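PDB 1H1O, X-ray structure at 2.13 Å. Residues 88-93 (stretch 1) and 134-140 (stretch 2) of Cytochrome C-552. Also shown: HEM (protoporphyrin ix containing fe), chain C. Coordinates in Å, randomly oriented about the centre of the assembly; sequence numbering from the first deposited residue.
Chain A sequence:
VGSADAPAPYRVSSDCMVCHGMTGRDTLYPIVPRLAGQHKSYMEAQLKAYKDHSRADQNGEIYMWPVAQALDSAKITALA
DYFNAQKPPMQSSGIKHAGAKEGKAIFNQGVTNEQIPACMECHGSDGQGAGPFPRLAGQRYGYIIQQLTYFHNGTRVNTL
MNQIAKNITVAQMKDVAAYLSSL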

ATOM      1  N   PRO A  88      14.406   2.464   8.956  1.00 64.61           N
ATOM      2  CA  PRO A  88      14.418   1.329   8.027  1.00 63.89           C
ATOM      3  C   PRO A  88      13.153   1.345   7.177  1.00 62.42           C
ATOM      4  O   PRO A  88      12.086   1.737   7.659  1.00 63.04           O
ATOM      5  CB  PRO A  88      14.437   0.107   8.956  1.00 64.05           C
ATOM      6  CG  PRO A  88      14.730   0.668  10.342  1.00 65.07           C
ATOM      7  CD  PRO A  88      14.085   2.013  10.319  1.00 64.82           C
ATOM      8  N   PRO A  89      13.257   0.941   5.897  1.00 59.94           N
ATOM      9  CA  PRO A  89      12.076   0.918   5.025  1.00 57.16           C
ATOM     10  C   PRO A  89      11.000   0.078   5.706  1.00 54.30           C
ATOM     11  O   PRO A  89      11.317  -0.723   6.580  1.00 52.80           O
ATOM     12  CB  PRO A  89      12.599   0.282   3.739  1.00 57.56           C
ATOM     13  CG  PRO A  89      13.809  -0.520   4.204  1.00 59.42           C
ATOM     14  CD  PRO A  89      14.439   0.429   5.188  1.00 60.00           C
ATOM     15  N   MET A  90       9.742   0.262   5.320  1.00 51.07           N
ATOM     16  CA  MET A  90       8.646  -0.478   5.943  1.00 48.37           C
ATOM     17  C   MET A  90       8.981  -1.953   6.132  1.00 49.62           C
ATOM     18  O   MET A  90       9.336  -2.654   5.182  1.00 47.56           O
ATOM     19  CB  MET A  90       7.369  -0.330   5.126  1.00 44.96           C
ATOM     20  CG  MET A  90       7.450  -0.902   3.747  1.00 40.89           C
ATOM     21  SD  MET A  90       5.952  -0.490   2.869  1.00 42.12           S
ATOM     22  CE  MET A  90       6.207   1.297   2.550  1.00 36.49           C
ATOM     23  N   GLN A  91       8.862  -2.409   7.377  1.00 50.31           N
ATOM     24  CA  GLN A  91       9.180  -3.783   7.729  1.00 51.95           C
ATOM     25  C   GLN A  91       8.072  -4.451   8.506  1.00 51.60           C
ATOM     26  O   GLN A  91       7.246  -3.796   9.128  1.00 50.45           O
ATOM     27  CB  GLN A  91      10.408  -3.848   8.631  1.00 55.13           C
ATOM     28  CG  GLN A  91      11.702  -3.326   8.082  1.00 60.05           C
ATOM     29  CD  GLN A  91      12.850  -3.784   8.950  1.00 62.08           C
ATOM     30  OE1 GLN A  91      12.729  -3.811  10.173  1.00 64.00           O
ATOM     31  NE2 GLN A  91      13.966  -4.156   8.330  1.00 64.66           N
ATOM     32  N   SER A  92       8.088  -5.773   8.491  1.00 52.38           N
ATOM     33  CA  SER A  92       7.109  -6.527   9.242  1.00 54.30           C
ATOM     34  C   SER A  92       7.225  -6.072  10.693  1.00 55.41           C
ATOM     35  O   SER A  92       8.322  -5.783  11.179  1.00 55.38           O
ATOM     36  CB  SER A  92       7.410  -8.022   9.153  1.00 54.25           C
ATOM     37  OG  SER A  92       6.672  -8.728  10.136  1.00 55.70           O
ATOM     38  N   SER A  93       6.094  -5.998  11.378  1.00 56.97           N
ATOM     39  CA  SER A  93       6.080  -5.591  12.771  1.00 58.11           C
ATOM     40  C   SER A  93       6.495  -6.778  13.632  1.00 58.76           C
ATOM     41  O   SER A  93       6.962  -6.610  14.761  1.00 59.35           O
ATOM     42  CB  SER A  93       4.674  -5.148  13.169  1.00 59.68           C
ATOM     43  OG  SER A  93       3.750  -6.215  13.018  1.00 60.72           O
ATOM     44  N   PRO A 134       3.862   0.375  -6.434  1.00 36.71           N
ATOM     45  CA  PRO A 134       4.207   0.405  -5.015  1.00 35.63           C
ATOM     46  C   PRO A 134       4.827  -0.822  -4.401  1.00 34.61           C
ATOM     47  O   PRO A 134       4.549  -1.960  -4.790  1.00 32.73           O
ATOM     48  CB  PRO A 134       2.873   0.754  -4.347  1.00 35.59           C
ATOM     49  CG  PRO A 134       1.934   0.040  -5.173  1.00 36.79           C
ATOM     50  CD  PRO A 134       2.403   0.380  -6.587  1.00 35.68           C
ATOM     51  N   ARG A 135       5.683  -0.560  -3.424  1.00 33.35           N
ATOM     52  CA  ARG A 135       6.325  -1.614  -2.675  1.00 33.22           C
ATOM     53  C   ARG A 135       5.181  -2.137  -1.829  1.00 33.18           C
ATOM     54  O   ARG A 135       4.347  -1.362  -1.365  1.00 32.84           O
ATOM     55  CB  ARG A 135       7.398  -1.035  -1.764  1.00 34.88           C
ATOM     56  CG  ARG A 135       7.924  -2.025  -0.757  1.00 37.19           C
ATOM     57  CD  ARG A 135       8.694  -1.331   0.340  1.00 39.96           C
ATOM     58  NE  ARG A 135       9.335  -2.288   1.240  1.00 43.32           N
ATOM     59  CZ  ARG A 135      10.603  -2.675   1.134  1.00 45.42           C
ATOM     60  NH1 ARG A 135      11.373  -2.187   0.164  1.00 46.87           N
ATOM     61  NH2 ARG A 135      11.104  -3.540   2.003  1.00 47.02           N
ATOM     62  N   LEU A 136       5.118  -3.445  -1.652  1.00 32.09           N
ATOM     63  CA  LEU A 136       4.083  -4.029  -0.828  1.00 31.70           C
ATOM     64  C   LEU A 136       4.795  -4.762   0.297  1.00 31.65           C
ATOM     65  O   LEU A 136       4.209  -5.043   1.345  1.00 30.99           O
ATOM     66  CB  LEU A 136       3.237  -4.999  -1.652  1.00 30.96           C
ATOM     67  CG  LEU A 136       2.490  -4.324  -2.801  1.00 30.68           C
ATOM     68  CD1 LEU A 136       1.688  -5.355  -3.566  1.00 29.34           C
ATOM     69  CD2 LEU A 136       1.575  -3.248  -2.239  1.00 30.10           C
ATOM     70  N   ALA A 137       6.061  -5.082   0.062  1.00 30.99           N
ATOM     71  CA  ALA A 137       6.871  -5.785   1.049  1.00 31.75           C
ATOM     72  C   ALA A 137       7.008  -4.960   2.339  1.00 32.04           C
ATOM     73  O   ALA A 137       7.548  -3.857   2.328  1.00 32.70           O
ATOM     74  CB  ALA A 137       8.241  -6.068   0.470  1.00 29.67           C
ATOM     75  N   GLY A 138       6.508  -5.490   3.446  1.00 32.22           N
ATOM     76  CA  GLY A 138       6.623  -4.771   4.699  1.00 34.80           C
ATOM     77  C   GLY A 138       5.419  -3.909   5.021  1.00 35.75           C
ATOM     78  O   GLY A 138       5.331  -3.340   6.104  1.00 37.30           O
ATOM     79  N   GLN A 139       4.496  -3.801   4.076  1.00 35.66           N
ATOM     80  CA  GLN A 139       3.297  -3.015   4.292  1.00 35.38           C
ATOM     81  C   GLN A 139       2.460  -3.710   5.362  1.00 36.09           C
ATOM     82  O   GLN A 139       2.586  -4.921   5.577  1.00 36.64           O
ATOM     83  CB  GLN A 139       2.504  -2.891   2.995  1.00 34.62           C
ATOM     84  CG  GLN A 139       1.336  -1.913   3.072  1.00 34.81           C
ATOM     85  CD  GLN A 139       1.739  -0.606   3.734  1.00 34.85           C
ATOM     86  OE1 GLN A 139       1.759  -0.498   4.964  1.00 32.60           O
ATOM     87  NE2 GLN A 139       2.082   0.386   2.922  1.00 30.73           N
ATOM     88  N   ARG A 140       1.624  -2.938   6.048  1.00 36.55           N
ATOM     89  CA  ARG A 140       0.771  -3.484   7.103  1.00 34.96           C
ATOM     90  C   ARG A 140      -0.252  -4.449   6.526  1.00 35.70           C
ATOM     91  O   ARG A 140      -0.779  -4.254   5.429  1.00 35.98           O
ATOM     92  CB  ARG A 140       0.059  -2.356   7.858  1.00 34.68           C
ATOM     93  CG  ARG A 140       0.998  -1.260   8.341  1.00 36.01           C
ATOM     94  CD  ARG A 140       0.495  -0.608   9.617  1.00 35.24           C
ATOM     95  NE  ARG A 140       0.163  -1.625  10.617  1.00 38.27           N
ATOM     96  CZ  ARG A 140      -0.225  -1.355  11.860  1.00 37.77           C
ATOM     97  NH1 ARG A 140      -0.330  -0.090  12.261  1.00 33.01           N
ATOM     98  NH2 ARG A 140      -0.514  -2.346  12.696  1.00 35.89           N
TER
HETATM   99  CHA HEM C1184      -1.198  -1.221  -5.916  1.00 29.37           C
HETATM  100  CHB HEM C1184      -1.858  -5.731  -4.450  1.00 27.99           C
HETATM  101  CHC HEM C1184      -0.988  -7.239  -8.943  1.00 29.64           C
HETATM  102  CHD HEM C1184      -0.286  -2.755 -10.364  1.00 33.06           C
HETATM  103  C1A HEM C1184      -1.459  -2.325  -5.103  1.00 28.33           C
HETATM  104  C2A HEM C1184      -1.792  -2.262  -3.697  1.00 29.99           C
HETATM  105  C3A HEM C1184      -1.972  -3.528  -3.265  1.00 29.35           C
HETATM  106  C4A HEM C1184      -1.754  -4.368  -4.441  1.00 30.61           C
HETATM  107  CMA HEM C1184      -2.332  -4.033  -1.899  1.00 29.03           C
HETATM  108  CAA HEM C1184      -1.911  -1.000  -2.915  1.00 28.42           C
HETATM  109  CBA HEM C1184      -0.583  -0.497  -2.370  1.00 33.43           C
HETATM  110  CGA HEM C1184      -0.691   0.570  -1.489  1.00 32.16           C
HETATM  111  O1A HEM C1184       0.384   0.888  -0.902  1.00 36.33           O
HETATM  112  O2A HEM C1184      -1.736   1.198  -1.287  1.00 35.12           O
HETATM  113  C1B HEM C1184      -1.677  -6.526  -5.565  1.00 31.46           C
HETATM  114  C2B HEM C1184      -1.838  -7.956  -5.543  1.00 27.86           C
HETATM  115  C3B HEM C1184      -1.624  -8.366  -6.821  1.00 29.65           C
HETATM  116  C4B HEM C1184      -1.294  -7.206  -7.594  1.00 30.94           C
HETATM  117  CMB HEM C1184      -2.208  -8.742  -4.306  1.00 30.02           C
HETATM  118  CAB HEM C1184      -1.707  -9.725  -7.420  1.00 32.66           C
HETATM  119  CBB HEM C1184      -3.052 -10.461  -7.129  1.00 31.08           C
HETATM  120  C1C HEM C1184      -0.705  -6.168  -9.720  1.00 30.66           C
HETATM  121  C2C HEM C1184      -0.400  -6.226 -11.129  1.00 32.16           C
HETATM  122  C3C HEM C1184      -0.227  -4.936 -11.506  1.00 32.75           C
HETATM  123  C4C HEM C1184      -0.394  -4.126 -10.357  1.00 32.20           C
HETATM  124  CMC HEM C1184      -0.337  -7.519 -11.919  1.00 32.27           C
HETATM  125  CAC HEM C1184       0.082  -4.338 -12.897  1.00 33.26           C
HETATM  126  CBC HEM C1184      -0.900  -4.820 -14.012  1.00 32.34           C
HETATM  127  C1D HEM C1184      -0.467  -1.925  -9.275  1.00 34.03           C
HETATM  128  C2D HEM C1184      -0.363  -0.473  -9.340  1.00 32.50           C
HETATM  129  C3D HEM C1184      -0.627  -0.049  -8.104  1.00 33.03           C
HETATM  130  C4D HEM C1184      -0.884  -1.245  -7.268  1.00 32.81           C
HETATM  131  CMD HEM C1184      -0.040   0.302 -10.582  1.00 32.21           C
HETATM  132  CAD HEM C1184      -0.689   1.363  -7.575  1.00 35.18           C
HETATM  133  CBD HEM C1184      -2.077   2.027  -7.990  1.00 36.37           C
HETATM  134  CGD HEM C1184      -2.080   3.437  -7.871  1.00 40.20           C
HETATM  135  O1D HEM C1184      -1.403   4.158  -8.687  1.00 40.12           O
HETATM  136  O2D HEM C1184      -2.754   3.999  -6.967  1.00 40.13           O
HETATM  137  NA  HEM C1184      -1.439  -3.601  -5.544  1.00 30.99           N
HETATM  138  NB  HEM C1184      -1.345  -6.070  -6.830  1.00 29.45           N
HETATM  139  NC  HEM C1184      -0.690  -4.863  -9.258  1.00 32.49           N
HETATM  140  ND  HEM C1184      -0.783  -2.370  -8.003  1.00 29.58           N
HETATM  141 FE   HEM C1184      -1.043  -4.236  -7.417  1.00 31.88          FE
HETATM  142  O   HOH W   1      10.668  -4.806   4.434  1.00 53.15           O

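No direct hydrogen bond joins these two stretches; the polar link between them is a single water and one CA-H...O contact, both using the carbonyl oxygen of Met90. Water 1 donates to Met90 O at 2.6 Å and accepts from Arg135 NH2, its oxygen lying 2.8 Å from that nitrogen. From stretch 2, the CA of Gly138 approaches Met90 O at 3.5 Å, with an angle of 166° at the hydrogen. That nearly straight approach suits a CA-H...O interaction, which is weaker than a conventional hydrogen bond but helps to satisfy a carbonyl at a buried residue.

Neither stretch forms a regular helix or strand. Their backbones come closest where the CA atoms of Gln91 and Gly138 lie 4.1 Å apart, and such an approach leaves little room for a side chain. Gly138 fits this place for two separate reasons. It sits in a type II beta turn running from Leu136 to Gln139, closed by a backbone hydrogen bond from Gln139 N to Leu136 O at 3.0 Å, and its phi/psi of 94/-7 would jam a CB against the carbonyl oxygen of Ala137. Across the contact, an ideally placed CB on Gly138 would also lie 2.0 Å from Met90 O, a plain clash. Glycine thus permits both the turn and the close passage of the neighbouring backbone.

Met90 supplies the largest share of the buried surface. Its CA-to-CB bond points toward stretch 2, and its long, unbranched side chain, with chi angles p, t and p, runs along the turn. Met90 CG lies 3.3 Å from Ala137 O and 3.4 Å from Arg135 NE, while Met90 SD is 3.8 Å from Gln139 N and 4.0 Å from Gln139 NE2. These are packing contacts, for which methionine is well suited: it is flexible enough to follow an uneven surface and its sulfur is readily polarized.

Arg135 is held in position from its own stretch. Arg135 NE donates to Ala137 O at 2.6 Å, with an N-H...acceptor angle of 143°; this bond ties the side chain to the turn, and Arg135 NH2 donates to water 1. Pro89 lies over one face of the guanidinium, with its CB 4.4 Å from Arg135 CZ. The flat group can accept an aliphatic neighbour over its face while its nitrogens direct hydrogen bonds outward in its plane. The rigid proline ring offers a compact nonpolar surface for this packing.

The remaining residues contribute less to the contact. Gln139 points its CA-to-CB bond away from stretch 1, and its OE1 accepts from Arg140 N at 2.7 Å, just where Arg140 occupies the N-cap position before a helix. Gln91 and Ser92 also turn their CB atoms away, contributing mainly backbone to the contact. Leu136, whose CA-to-CB bond points away from stretch 1, makes no contact with it; Leu136 CD2 lies 3.5 Å from HEM CBA, while Pro134 CD lies 3.4 Å from HEM CAD, tying this loop to the cofactor of the cytochrome.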